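PDB 3TPA: heme-binding protein A from Haemophilus parasuis 29755, which probably binds glutathione as a periplasmic substrate-binding protein of the family 5 solute-binding type, although it carries the name of a heme-binding protein. Local coordinates for residues R204-V209 with I218-F223; N8-C13 with C241-F246; A447-A452 with K463-A468. The protein carries 1 engineered substitution. One frame throughout, in Å; residues are numbered along the deposited sequence. Where two conformers were deposited one is given.

Contact 1 (R204-V209 with I218-F223); sequences RYTANV and IERLIF
The amide N of Tyr205 donates to the carbonyl O of Leu221 at 2.8 Å, with N-H...O at 158° and the donor in the carbonyl plane, and around this bond two antiparallel strands come into register. Leu221 returns a bond to the O of Tyr205, completing a hydrogen-bonded pair; its N sits above that carbonyl plane. The pairing then runs on past the start of strand 220-223, where Ala207 N reaches Glu219 O at 3.0 Å. CA-H...O contacts accompany the amide bonds, among them Thr206 CA to Glu219 O.

On the face carrying Tyr205 and Leu221, the two CB atoms meet at 3.7 Å. With chi1 of -52°, CG of Tyr205 lies anti to its own carbonyl carbon, and CE2 at the ring's edge comes over the centre of one face of Phe223, 3.8 Å above its plane. The result is an edge-to-face pair with centroids 5.0 Å apart and planes at 52°. The ring's hydroxyl bonds to the carbonyl of Ala34. At the far end a water donates both to Ala207 O and to Glu219 OE2, bridging backbone and carboxylate, while OE1 of the same group forms a salt bridge with Lys215.

This beta-hairpin with a long connection lies inside a mixed sheet: strand 192-194 borders 202-207, and strand 9-14 runs beside 220-225. On the face of Tyr205 and Leu221 pack Val39 and Gln38 of helix 36-39 and Phe192 of strand 192-194.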
ATOM      1  N   ARG A 204     -18.301  -5.870  16.160  1.00 23.99           N
ATOM      2  CA  ARG A 204     -18.609  -7.299  16.199  1.00 25.16           C
ATOM      3  C   ARG A 204     -19.108  -7.881  14.876  1.00 27.77           C
ATOM      4  O   ARG A 204     -19.901  -7.252  14.174  1.00 31.99           O
ATOM      5  CB  ARG A 204     -19.642  -7.580  17.297  1.00 31.14           C
ATOM      6  CG  ARG A 204     -19.074  -7.530  18.707  1.00 35.38           C
ATOM      7  CD  ARG A 204     -20.135  -7.926  19.742  1.00 38.96           C
ATOM      8  NE  ARG A 204     -19.545  -8.259  21.036  1.00 51.58           N
ATOM      9  CZ  ARG A 204     -19.146  -7.359  21.926  1.00 58.80           C
ATOM     10  NH1 ARG A 204     -19.266  -6.067  21.661  1.00 61.08           N
ATOM     11  NH2 ARG A 204     -18.621  -7.749  23.077  1.00 61.38           N
ATOM     12  N   TYR A 205     -18.658  -9.093  14.553  1.00 23.92           N
ATOM     13  CA  TYR A 205     -19.042  -9.759  13.307  1.00 25.13           C
ATOM     14  C   TYR A 205     -19.438 -11.196  13.556  1.00 26.61           C
ATOM     15  O   TYR A 205     -18.985 -11.815  14.512  1.00 30.30           O
ATOM     16  CB  TYR A 205     -17.895  -9.778  12.282  1.00 26.74           C
ATOM     17  CG  TYR A 205     -17.271  -8.439  12.022  1.00 19.96           C
ATOM     18  CD1 TYR A 205     -17.562  -7.717  10.869  1.00 20.18           C
ATOM     19  CD2 TYR A 205     -16.386  -7.899  12.925  1.00 22.05           C
ATOM     20  CE1 TYR A 205     -16.983  -6.472  10.637  1.00 22.55           C
ATOM     21  CE2 TYR A 205     -15.803  -6.663  12.708  1.00 24.91           C
ATOM     22  CZ  TYR A 205     -16.100  -5.956  11.566  1.00 25.11           C
ATOM     23  OH  TYR A 205     -15.513  -4.731  11.376  1.00 22.31           O
ATOM     24  N   THR A 206     -20.260 -11.718  12.652  1.00 27.80           N
ATOM     25  CA  THR A 206     -20.649 -13.122  12.643  0.50 30.19           C
ATOM     26  C   THR A 206     -20.376 -13.737  11.283  1.00 25.13           C
ATOM     27  O   THR A 206     -20.502 -13.066  10.263  1.00 27.64           O
ATOM     28  CB  THR A 206     -22.149 -13.266  12.929  0.50 36.72           C
ATOM     29  OG1 THR A 206     -22.432 -12.768  14.244  0.50 38.63           O
ATOM     30  CG2 THR A 206     -22.565 -14.726  12.839  0.50 41.93           C
ATOM     31  N   ALA A 207     -20.018 -15.014  11.252  1.00 23.56           N
ATOM     32  CA  ALA A 207     -19.753 -15.678   9.981  1.00 23.54           C
ATOM     33  C   ALA A 207     -20.992 -15.718   9.085  1.00 28.98           C
ATOM     34  O   ALA A 207     -22.112 -15.935   9.549  1.00 24.74           O
ATOM     35  CB  ALA A 207     -19.224 -17.090  10.210  1.00 19.85           C
ATOM     36  N   ASN A 208     -20.765 -15.508   7.793  1.00 25.92           N
ATOM     37  CA  ASN A 208     -21.793 -15.644   6.776  1.00 25.22           C
ATOM     38  C   ASN A 208     -21.925 -17.100   6.342  1.00 29.90           C
ATOM     39  O   ASN A 208     -21.018 -17.662   5.719  1.00 22.33           O
ATOM     40  CB  ASN A 208     -21.435 -14.776   5.568  1.00 24.37           C
ATOM     41  CG  ASN A 208     -22.427 -14.915   4.433  1.00 32.32           C
ATOM     42  OD1 ASN A 208     -23.524 -15.454   4.609  1.00 28.55           O
ATOM     43  ND2 ASN A 208     -22.049 -14.416   3.253  1.00 29.99           N
ATOM     44  N   VAL A 209     -23.063 -17.715   6.652  1.00 29.53           N
ATOM     45  CA  VAL A 209     -23.255 -19.122   6.321  1.00 29.48           C
ATOM     46  C   VAL A 209     -23.330 -19.350   4.812  1.00 35.06           C
ATOM     47  O   VAL A 209     -22.966 -20.417   4.316  1.00 34.68           O
ATOM     48  CB  VAL A 209     -24.527 -19.688   6.959  1.00 40.67           C
ATOM     49  CG1 VAL A 209     -24.720 -21.147   6.534  1.00 43.52           C
ATOM     50  CG2 VAL A 209     -24.456 -19.562   8.469  1.00 36.36           C
ATOM     51  N   ILE A 218     -14.333 -19.577  11.663  1.00 35.02           N
ATOM     52  CA  ILE A 218     -14.617 -18.823  12.888  1.00 30.14           C
ATOM     53  C   ILE A 218     -16.020 -18.214  12.903  1.00 29.69           C
ATOM     54  O   ILE A 218     -16.395 -17.461  12.001  1.00 31.18           O
ATOM     55  CB  ILE A 218     -13.585 -17.709  13.124  1.00 27.07           C
ATOM     56  CG1 ILE A 218     -12.194 -18.310  13.284  1.00 27.13           C
ATOM     57  CG2 ILE A 218     -13.944 -16.897  14.362  1.00 37.73           C
ATOM     58  CD1 ILE A 218     -11.087 -17.295  13.169  1.00 29.37           C
ATOM     59  N   GLU A 219     -16.782 -18.514  13.948  1.00 27.51           N
ATOM     60  CA  GLU A 219     -18.169 -18.071  14.020  1.00 34.21           C
ATOM     61  C   GLU A 219     -18.366 -16.614  14.428  1.00 32.71           C
ATOM     62  O   GLU A 219     -19.327 -15.980  14.005  1.00 32.54           O
ATOM     63  CB  GLU A 219     -18.974 -18.986  14.952  1.00 46.31           C
ATOM     64  CG  GLU A 219     -19.395 -20.284  14.290  1.00 58.07           C
ATOM     65  CD  GLU A 219     -20.533 -20.084  13.306  1.00 68.77           C
ATOM     66  OE1 GLU A 219     -20.686 -20.927  12.396  1.00 74.95           O
ATOM     67  OE2 GLU A 219     -21.282 -19.091  13.448  1.00 70.06           O
ATOM     68  N   ARG A 220     -17.493 -16.083  15.283  1.00 28.17           N
ATOM     69  CA  ARG A 220     -17.631 -14.695  15.757  1.00 31.15           C
ATOM     70  C   ARG A 220     -16.286 -13.968  15.834  1.00 34.66           C
ATOM     71  O   ARG A 220     -15.273 -14.504  16.300  1.00 34.07           O
ATOM     72  CB  ARG A 220     -18.286 -14.618  17.147  1.00 37.16           C
ATOM     73  CG  ARG A 220     -19.746 -14.150  17.186  1.00 48.43           C
ATOM     74  CD  ARG A 220     -20.540 -14.924  18.245  1.00 60.28           C
ATOM     75  NE  ARG A 220     -20.370 -16.368  18.124  1.00 73.42           N
ATOM     76  CZ  ARG A 220     -20.567 -17.251  19.089  1.00 78.37           C
ATOM     77  NH1 ARG A 220     -20.383 -18.530  18.823  1.00 80.70           N
ATOM     78  NH2 ARG A 220     -20.953 -16.874  20.310  1.00 77.33           N
ATOM     79  N   LEU A 221     -16.322 -12.721  15.402  1.00 27.48           N
ATOM     80  CA  LEU A 221     -15.154 -11.879  15.327  1.00 28.55           C
ATOM     81  C   LEU A 221     -15.413 -10.667  16.214  1.00 33.03           C
ATOM     82  O   LEU A 221     -16.420  -9.974  16.046  1.00 28.44           O
ATOM     83  CB  LEU A 221     -14.969 -11.421  13.881  1.00 28.60           C
ATOM     84  CG  LEU A 221     -13.662 -11.600  13.120  1.00 32.34           C
ATOM     85  CD1 LEU A 221     -13.130 -13.031  13.197  1.00 33.37           C
ATOM     86  CD2 LEU A 221     -13.898 -11.177  11.655  1.00 25.34           C
ATOM     87  N   ILE A 222     -14.520 -10.413  17.166  1.00 24.69           N
ATOM     88  CA  ILE A 222     -14.610  -9.190  17.950  1.00 25.68           C
ATOM     89  C   ILE A 222     -13.384  -8.318  17.732  1.00 26.54           C
ATOM     90  O   ILE A 222     -12.266  -8.734  18.031  1.00 24.41           O
ATOM     91  CB  ILE A 222     -14.753  -9.469  19.457  1.00 30.36           C
ATOM     92  CG1 ILE A 222     -15.949 -10.380  19.721  1.00 33.18           C
ATOM     93  CG2 ILE A 222     -14.904  -8.165  20.223  1.00 29.81           C
ATOM     94  CD1 ILE A 222     -16.060 -10.838  21.162  1.00 42.61           C
ATOM     95  N   PHE A 223     -13.597  -7.110  17.212  1.00 26.18           N
ATOM     96  CA  PHE A 223     -12.544  -6.101  17.174  1.00 25.41           C
ATOM     97  C   PHE A 223     -12.629  -5.249  18.448  1.00 27.07           C
ATOM     98  O   PHE A 223     -13.521  -4.409  18.572  1.00 24.27           O
ATOM     99  CB  PHE A 223     -12.696  -5.185  15.962  1.00 28.37           C
ATOM    100  CG  PHE A 223     -12.308  -5.817  14.633  1.00 25.37           C
ATOM    101  CD1 PHE A 223     -11.896  -5.020  13.581  1.00 23.24           C
ATOM    102  CD2 PHE A 223     -12.378  -7.187  14.442  1.00 23.41           C
ATOM    103  CE1 PHE A 223     -11.545  -5.582  12.348  1.00 22.89           C
ATOM    104  CE2 PHE A 223     -12.036  -7.757  13.223  1.00 28.12           C
ATOM    105  CZ  PHE A 223     -11.617  -6.950  12.174  1.00 21.01           C
TER
HETATM  106  O   HOH W   1     -22.765 -17.678  11.514  1.00 62.09           O

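Contact 2 (N8-C13 with C241-F246); sequences NTLVNC and CDVIDF
Val11 and Asp242 meet through a side chain that stands in for a strand partner. From CA of Asp242 the CB lies 3.4 Å from the carbonyl O of Val11; chi1 of -66° sets CG anti to the carbonyl carbon and beside the backbone N, 3.8 Å from Val11 N. OD2 then accepts from that amide at 2.8 Å, nearly straight at 172°, using its anti lone pair. The same oxygen is paired with Arg493 in a salt bridge, and the nearby positive charge would be expected to stabilise the carboxylate. OD1 is hydrogen-bonded outside the two segments.

Val11 O in turn is gripped by two amides, Asp242 N at 2.8 Å and Val243 N at 3.3 Å, both in the carbonyl plane. Parallel pairing follows: Cys13 N donates to Val243 O at 2.9 Å, and Asp245 N reaches Cys13 O in a weak bond. Beside this backbone, OD1 of Asn12 lies 3.6 Å from CB of Val243, on the face those two residues share.

A disulfide joins Cys13 to Cys241, SG to SG at 2.0 Å, its chi3 of -93° close to the unstrained right angle. It covalently links strand 9-14 to the loop between helix 229-237 and strand 243-244. This disulfide-linked parallel pairing lies at the margin of a five-stranded mixed sheet, consistent with a family 5 solute-binding fold.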
ATOM      1  N   ASN A   8     -16.096 -20.657  18.727  1.00 50.52           N
ATOM      2  CA  ASN A   8     -14.880 -20.056  18.203  1.00 44.54           C
ATOM      3  C   ASN A   8     -15.072 -18.565  17.990  1.00 41.08           C
ATOM      4  O   ASN A   8     -15.825 -18.143  17.112  1.00 38.33           O
ATOM      5  CB  ASN A   8     -14.460 -20.728  16.890  1.00 50.34           C
ATOM      6  CG  ASN A   8     -15.618 -21.415  16.181  1.00 57.59           C
ATOM      7  OD1 ASN A   8     -16.150 -20.909  15.191  1.00 52.73           O
ATOM      8  ND2 ASN A   8     -16.017 -22.573  16.691  1.00 65.21           N
ATOM      9  N   THR A   9     -14.403 -17.770  18.814  1.00 31.94           N
ATOM     10  CA  THR A   9     -14.493 -16.321  18.724  1.00 32.99           C
ATOM     11  C   THR A   9     -13.108 -15.696  18.694  1.00 28.87           C
ATOM     12  O   THR A   9     -12.418 -15.694  19.699  1.00 27.65           O
ATOM     13  CB  THR A   9     -15.243 -15.749  19.923  1.00 40.46           C
ATOM     14  OG1 THR A   9     -16.586 -16.243  19.920  1.00 42.77           O
ATOM     15  CG2 THR A   9     -15.256 -14.231  19.867  1.00 44.33           C
ATOM     16  N   LEU A  10     -12.707 -15.165  17.541  1.00 22.05           N
ATOM     17  CA  LEU A  10     -11.421 -14.505  17.428  1.00 24.42           C
ATOM     18  C   LEU A  10     -11.501 -13.085  17.982  1.00 30.41           C
ATOM     19  O   LEU A  10     -12.394 -12.319  17.625  1.00 23.83           O
ATOM     20  CB  LEU A  10     -10.962 -14.479  15.963  1.00 27.76           C
ATOM     21  CG  LEU A  10      -9.555 -13.940  15.696  1.00 27.08           C
ATOM     22  CD1 LEU A  10      -8.894 -14.738  14.594  1.00 26.09           C
ATOM     23  CD2 LEU A  10      -9.593 -12.472  15.340  1.00 22.86           C
ATOM     24  N   VAL A  11     -10.568 -12.739  18.865  1.00 22.93           N
ATOM     25  CA  VAL A  11     -10.512 -11.387  19.416  1.00 22.80           C
ATOM     26  C   VAL A  11      -9.359 -10.595  18.790  1.00 21.12           C
ATOM     27  O   VAL A  11      -8.184 -10.932  18.968  1.00 21.44           O
ATOM     28  CB  VAL A  11     -10.404 -11.402  20.963  1.00 28.12           C
ATOM     29  CG1 VAL A  11     -10.242  -9.986  21.509  1.00 31.22           C
ATOM     30  CG2 VAL A  11     -11.625 -12.072  21.576  1.00 29.38           C
ATOM     31  N   ASN A  12      -9.708  -9.547  18.043  1.00 19.55           N
ATOM     32  CA  ASN A  12      -8.728  -8.707  17.346  1.00 18.51           C
ATOM     33  C   ASN A  12      -8.601  -7.395  18.099  1.00 19.92           C
ATOM     34  O   ASN A  12      -9.534  -6.598  18.133  1.00 18.11           O
ATOM     35  CB  ASN A  12      -9.164  -8.468  15.888  1.00 21.04           C
ATOM     36  CG  ASN A  12      -8.136  -7.662  15.060  1.00 20.96           C
ATOM     37  OD1 ASN A  12      -6.954  -7.592  15.379  1.00 22.79           O
ATOM     38  ND2 ASN A  12      -8.609  -7.050  13.990  1.00 20.51           N
ATOM     39  N   CYS A  13      -7.448  -7.169  18.714  1.00 18.52           N
ATOM     40  CA  CYS A  13      -7.283  -5.999  19.571  1.00 21.03           C
ATOM     41  C   CYS A  13      -6.578  -4.909  18.818  1.00 22.31           C
ATOM     42  O   CYS A  13      -5.401  -5.042  18.483  1.00 23.31           O
ATOM     43  CB  CYS A  13      -6.496  -6.349  20.835  1.00 18.99           C
ATOM     44  SG  CYS A  13      -7.358  -7.481  21.915  1.00 26.95           S
ATOM     45  N   CYS A 241      -6.198 -11.466  23.910  1.00 30.57           N
ATOM     46  CA  CYS A 241      -6.211 -11.010  22.525  1.00 27.25           C
ATOM     47  C   CYS A 241      -5.671 -12.148  21.676  1.00 25.47           C
ATOM     48  O   CYS A 241      -4.745 -12.860  22.093  1.00 24.31           O
ATOM     49  CB  CYS A 241      -5.320  -9.780  22.344  1.00 20.97           C
ATOM     50  SG  CYS A 241      -5.912  -8.249  23.109  1.00 27.84           S
ATOM     51  N   ASP A 242      -6.242 -12.331  20.488  1.00 22.58           N
ATOM     52  CA  ASP A 242      -5.692 -13.299  19.535  1.00 19.82           C
ATOM     53  C   ASP A 242      -4.770 -12.646  18.508  1.00 19.45           C
ATOM     54  O   ASP A 242      -3.850 -13.283  18.008  1.00 21.86           O
ATOM     55  CB  ASP A 242      -6.810 -14.046  18.834  1.00 19.38           C
ATOM     56  CG  ASP A 242      -7.592 -14.906  19.784  1.00 23.13           C
ATOM     57  OD1 ASP A 242      -6.969 -15.772  20.428  1.00 28.39           O
ATOM     58  OD2 ASP A 242      -8.813 -14.703  19.904  1.00 26.77           O
ATOM     59  N   VAL A 243      -5.025 -11.377  18.195  1.00 14.53           N
ATOM     60  CA  VAL A 243      -4.210 -10.628  17.242  1.00 14.65           C
ATOM     61  C   VAL A 243      -4.081  -9.222  17.799  1.00 17.51           C
ATOM     62  O   VAL A 243      -5.020  -8.729  18.400  1.00 15.17           O
ATOM     63  CB  VAL A 243      -4.910 -10.499  15.851  1.00 21.12           C
ATOM     64  CG1 VAL A 243      -3.947  -9.951  14.778  1.00 19.85           C
ATOM     65  CG2 VAL A 243      -5.533 -11.813  15.403  1.00 21.55           C
ATOM     66  N   ILE A 244      -2.942  -8.568  17.584  1.00 13.64           N
ATOM     67  CA  ILE A 244      -2.824  -7.153  17.910  1.00 17.75           C
ATOM     68  C   ILE A 244      -2.238  -6.375  16.741  1.00 19.45           C
ATOM     69  O   ILE A 244      -1.562  -6.940  15.877  1.00 19.76           O
ATOM     70  CB  ILE A 244      -1.948  -6.908  19.168  1.00 22.25           C
ATOM     71  CG1 ILE A 244      -0.494  -7.313  18.895  1.00 22.80           C
ATOM     72  CG2 ILE A 244      -2.522  -7.651  20.376  1.00 21.32           C
ATOM     73  CD1 ILE A 244       0.491  -6.810  19.942  1.00 15.67           C
ATOM     74  N   ASP A 245      -2.502  -5.074  16.711  1.00 20.26           N
ATOM     75  CA  ASP A 245      -1.892  -4.215  15.708  1.00 19.71           C
ATOM     76  C   ASP A 245      -0.928  -3.221  16.368  1.00 18.55           C
ATOM     77  O   ASP A 245      -0.834  -3.149  17.595  1.00 18.91           O
ATOM     78  CB  ASP A 245      -2.952  -3.509  14.849  1.00 20.33           C
ATOM     79  CG  ASP A 245      -3.774  -2.491  15.619  1.00 29.74           C
ATOM     80  OD1 ASP A 245      -3.667  -2.427  16.864  1.00 26.72           O
ATOM     81  OD2 ASP A 245      -4.553  -1.761  14.962  1.00 29.20           O
ATOM     82  N   PHE A 246      -0.201  -2.485  15.532  1.00 21.17           N
ATOM     83  CA  PHE A 246       0.790  -1.498  15.976  1.00 20.88           C
ATOM     84  C   PHE A 246       1.535  -1.901  17.256  1.00 25.51           C
ATOM     85  O   PHE A 246       1.518  -1.178  18.242  1.00 23.75           O
ATOM     86  CB  PHE A 246       0.146  -0.107  16.117  1.00 20.69           C
ATOM     87  CG  PHE A 246      -0.390   0.447  14.807  1.00 21.91           C
ATOM     88  CD1 PHE A 246       0.447   1.078  13.904  1.00 24.36           C
ATOM     89  CD2 PHE A 246      -1.724   0.304  14.475  1.00 27.13           C
ATOM     90  CE1 PHE A 246      -0.049   1.573  12.682  1.00 31.68           C
ATOM     91  CE2 PHE A 246      -2.224   0.795  13.262  1.00 26.15           C
ATOM     92  CZ  PHE A 246      -1.390   1.431  12.366  1.00 23.40           C
TER

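Contact 3 (A447-A452 with K463-A468); sequences ALLASA and KLYQQA
Ala452 sets its methyl against the ring of Tyr465, the tightest approach between these antiparallel helix segments. CB lies 3.6 Å from the ring centroid, 27° off the normal, a CH-pi contact over one face. It is displaced toward the rim at the phenol end, where CZ is 3.2 Å away, a tight approach, shorter than usual for two carbons.

The tyrosine starts out pointing away from its partner helix. Its CG is anti to the carbonyl carbon (chi1 -72°), and the ring's far end returns to the other segment. Leu449 meets the same ring at its edge, with CD2 near the ring plane beside CE1, and the same CD2 also lies against CB of Ala468.

Leu448, its CG likewise anti to the carbonyl carbon, divides its two methyls between different neighbours. CD1 faces the backbone N of Ala468 at 3.6 Å, whereas CD2 lies 3.7 Å from CD2 of Leu464 and just as near OE1 of Gln467. The glutamine is extended beyond CG and crosses the leucine at about a right angle. Leu464 puts CD1 on CA of Ala452 and CD2 on Leu448, while its CB packs against the alanine CB at 3.9 Å. The alanines at 452 and 468 are consistent with close backbones, CA of Ala452 and CA of Leu464 being 6.0 Å apart and the segment axes 9.1 Å.

One water crosses the interface, donating to Leu449 O and accepting from Tyr465 OH at 2.7 Å; that hydroxyl also has a weak bond with Arg461. Helices 443-453 and 458-475 form a helical hairpin, with Leu423 of helix 420-427 against Leu449 and Tyr465. With no direct hydrogen bond between the segments, cohesion rests on apolar packing, while the water gives the phenol a polar partner within a largely buried surface.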
ATOM      1  N   ALA A 447      10.870   5.160 -21.753  1.00 18.50           N
ATOM      2  CA  ALA A 447      10.266   4.301 -22.769  1.00 17.25           C
ATOM      3  C   ALA A 447      10.018   2.894 -22.239  1.00 17.08           C
ATOM      4  O   ALA A 447       8.980   2.288 -22.529  1.00 11.85           O
ATOM      5  CB  ALA A 447      11.139   4.254 -24.041  1.00 21.34           C
ATOM      6  N   LEU A 448      10.966   2.373 -21.459  1.00 11.88           N
ATOM      7  CA  LEU A 448      10.772   1.071 -20.828  1.00 14.16           C
ATOM      8  C   LEU A 448       9.577   1.080 -19.866  1.00 18.89           C
ATOM      9  O   LEU A 448       8.824   0.110 -19.805  1.00 14.08           O
ATOM     10  CB  LEU A 448      12.028   0.603 -20.089  1.00 14.91           C
ATOM     11  CG  LEU A 448      13.241   0.301 -20.967  1.00 17.45           C
ATOM     12  CD1 LEU A 448      14.468   0.082 -20.108  1.00 19.12           C
ATOM     13  CD2 LEU A 448      12.960  -0.927 -21.831  1.00 19.29           C
ATOM     14  N   LEU A 449       9.396   2.166 -19.116  1.00 18.32           N
ATOM     15  CA  LEU A 449       8.259   2.219 -18.181  1.00 16.25           C
ATOM     16  C   LEU A 449       6.946   2.193 -18.956  1.00 12.27           C
ATOM     17  O   LEU A 449       5.997   1.505 -18.577  1.00 11.03           O
ATOM     18  CB  LEU A 449       8.285   3.462 -17.278  1.00 12.44           C
ATOM     19  CG  LEU A 449       9.403   3.619 -16.252  1.00 16.65           C
ATOM     20  CD1 LEU A 449       9.014   4.680 -15.219  1.00 17.37           C
ATOM     21  CD2 LEU A 449       9.674   2.278 -15.566  1.00 18.47           C
ATOM     22  N   ALA A 450       6.890   2.951 -20.042  1.00 11.61           N
ATOM     23  CA  ALA A 450       5.667   3.009 -20.827  1.00 12.10           C
ATOM     24  C   ALA A 450       5.358   1.645 -21.475  1.00 18.53           C
ATOM     25  O   ALA A 450       4.236   1.148 -21.409  1.00 16.92           O
ATOM     26  CB  ALA A 450       5.758   4.136 -21.861  1.00 13.43           C
ATOM     27  N   SER A 451       6.364   1.033 -22.087  1.00 19.52           N
ATOM     28  CA  SER A 451       6.201  -0.295 -22.676  1.00 14.15           C
ATOM     29  C   SER A 451       5.753  -1.307 -21.645  1.00 16.89           C
ATOM     30  O   SER A 451       4.854  -2.095 -21.898  1.00 18.87           O
ATOM     31  CB  SER A 451       7.510  -0.765 -23.323  1.00 16.17           C
ATOM     32  OG  SER A 451       7.798   0.019 -24.476  1.00 22.79           O
ATOM     33  N   ALA A 452       6.390  -1.288 -20.478  1.00 16.45           N
ATOM     34  CA  ALA A 452       6.103  -2.267 -19.436  1.00 16.66           C
ATOM     35  C   ALA A 452       4.703  -2.109 -18.863  1.00 13.63           C
ATOM     36  O   ALA A 452       4.051  -3.092 -18.551  1.00 15.67           O
ATOM     37  CB  ALA A 452       7.151  -2.192 -18.322  1.00 17.05           C
ATOM     38  N   LYS A 463      11.391  -8.465 -17.249  1.00 21.19           N
ATOM     39  CA  LYS A 463      12.652  -8.152 -17.906  1.00 22.10           C
ATOM     40  C   LYS A 463      12.741  -6.665 -18.234  1.00 21.42           C
ATOM     41  O   LYS A 463      13.790  -6.047 -18.094  1.00 23.66           O
ATOM     42  CB  LYS A 463      12.833  -8.988 -19.171  1.00 31.93           C
ATOM     43  CG  LYS A 463      12.989 -10.482 -18.902  1.00 50.38           C
ATOM     44  CD  LYS A 463      13.496 -11.211 -20.147  1.00 62.90           C
ATOM     45  CE  LYS A 463      13.410 -12.726 -19.999  1.00 65.16           C
ATOM     46  NZ  LYS A 463      12.014 -13.226 -20.136  1.00 67.25           N
ATOM     47  N   LEU A 464      11.633  -6.085 -18.665  1.00 16.25           N
ATOM     48  CA  LEU A 464      11.624  -4.660 -18.962  1.00 21.86           C
ATOM     49  C   LEU A 464      11.927  -3.863 -17.689  1.00 18.34           C
ATOM     50  O   LEU A 464      12.733  -2.932 -17.712  1.00 14.83           O
ATOM     51  CB  LEU A 464      10.282  -4.236 -19.580  1.00 21.08           C
ATOM     52  CG  LEU A 464       9.988  -4.691 -21.020  1.00 18.25           C
ATOM     53  CD1 LEU A 464       8.548  -4.375 -21.383  1.00 14.53           C
ATOM     54  CD2 LEU A 464      10.945  -4.053 -22.041  1.00 20.89           C
ATOM     55  N   TYR A 465      11.297  -4.245 -16.577  1.00 17.34           N
ATOM     56  CA  TYR A 465      11.538  -3.551 -15.314  1.00 19.15           C
ATOM     57  C   TYR A 465      12.970  -3.724 -14.842  1.00 15.98           C
ATOM     58  O   TYR A 465      13.587  -2.778 -14.344  1.00 11.56           O
ATOM     59  CB  TYR A 465      10.508  -3.935 -14.229  1.00 17.12           C
ATOM     60  CG  TYR A 465       9.151  -3.342 -14.527  1.00 14.09           C
ATOM     61  CD1 TYR A 465       9.006  -1.972 -14.679  1.00 15.33           C
ATOM     62  CD2 TYR A 465       8.030  -4.143 -14.704  1.00 14.93           C
ATOM     63  CE1 TYR A 465       7.792  -1.408 -14.971  1.00 13.58           C
ATOM     64  CE2 TYR A 465       6.789  -3.583 -14.990  1.00 12.45           C
ATOM     65  CZ  TYR A 465       6.684  -2.213 -15.124  1.00 19.37           C
ATOM     66  OH  TYR A 465       5.478  -1.630 -15.428  1.00 15.85           O
ATOM     67  N   GLN A 466      13.522  -4.919 -15.027  1.00 13.42           N
ATOM     68  CA  GLN A 466      14.906  -5.122 -14.613  1.00 14.60           C
ATOM     69  C   GLN A 466      15.840  -4.203 -15.392  1.00 20.72           C
ATOM     70  O   GLN A 466      16.809  -3.677 -14.841  1.00 17.97           O
ATOM     71  CB  GLN A 466      15.327  -6.579 -14.769  1.00 17.21           C
ATOM     72  CG  GLN A 466      14.754  -7.487 -13.691  1.00 29.77           C
ATOM     73  CD  GLN A 466      15.364  -8.875 -13.712  1.00 43.39           C
ATOM     74  OE1 GLN A 466      15.855  -9.330 -14.745  1.00 44.93           O
ATOM     75  NE2 GLN A 466      15.347  -9.550 -12.567  1.00 44.10           N
ATOM     76  N   GLN A 467      15.535  -4.024 -16.678  1.00 18.07           N
ATOM     77  CA  GLN A 467      16.306  -3.151 -17.526  1.00 17.69           C
ATOM     78  C   GLN A 467      16.184  -1.703 -17.094  1.00 14.56           C
ATOM     79  O   GLN A 467      17.192  -0.988 -17.039  1.00 11.50           O
ATOM     80  CB  GLN A 467      15.875  -3.282 -18.986  1.00 21.53           C
ATOM     81  CG  GLN A 467      16.288  -4.580 -19.631  1.00 33.50           C
ATOM     82  CD  GLN A 467      15.970  -4.628 -21.107  1.00 39.81           C
ATOM     83  OE1 GLN A 467      15.482  -3.658 -21.686  1.00 36.79           O
ATOM     84  NE2 GLN A 467      16.263  -5.759 -21.729  1.00 46.55           N
ATOM     85  N   ALA A 468      14.959  -1.262 -16.816  1.00 11.20           N
ATOM     86  CA  ALA A 468      14.732   0.107 -16.322  1.00 11.97           C
ATOM     87  C   ALA A 468      15.461   0.376 -15.009  1.00 17.50           C
ATOM     88  O   ALA A 468      16.064   1.431 -14.825  1.00 15.15           O
ATOM     89  CB  ALA A 468      13.239   0.370 -16.136  1.00 13.46           C
TER
HETATM   90  O   HOH W   2       5.794   0.967 -15.860  1.00 14.69           O

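Overall arrangement
Contacts 1 and 2 belong to one mixed sheet, with centres 12 Å apart; strand 9-14 lies between 220-225 and 243-244 and joins them, through a probable hydrogen bond from Asn12 N to Ile222 O. Along the chain, 8-13 comes first, the local pairing of contact 1 follows, and 241-246 closes the long loop around it. Contact 3 opens later, about 45 Å from contact 1 and 42 Å from contact 2, centre to centre. The sheet thus combines a local hairpin with a long-range strand pairing, while contact 3 is a local helical hairpin on the opposite side of the chain's centre, in a separate region of the solute-binding fold.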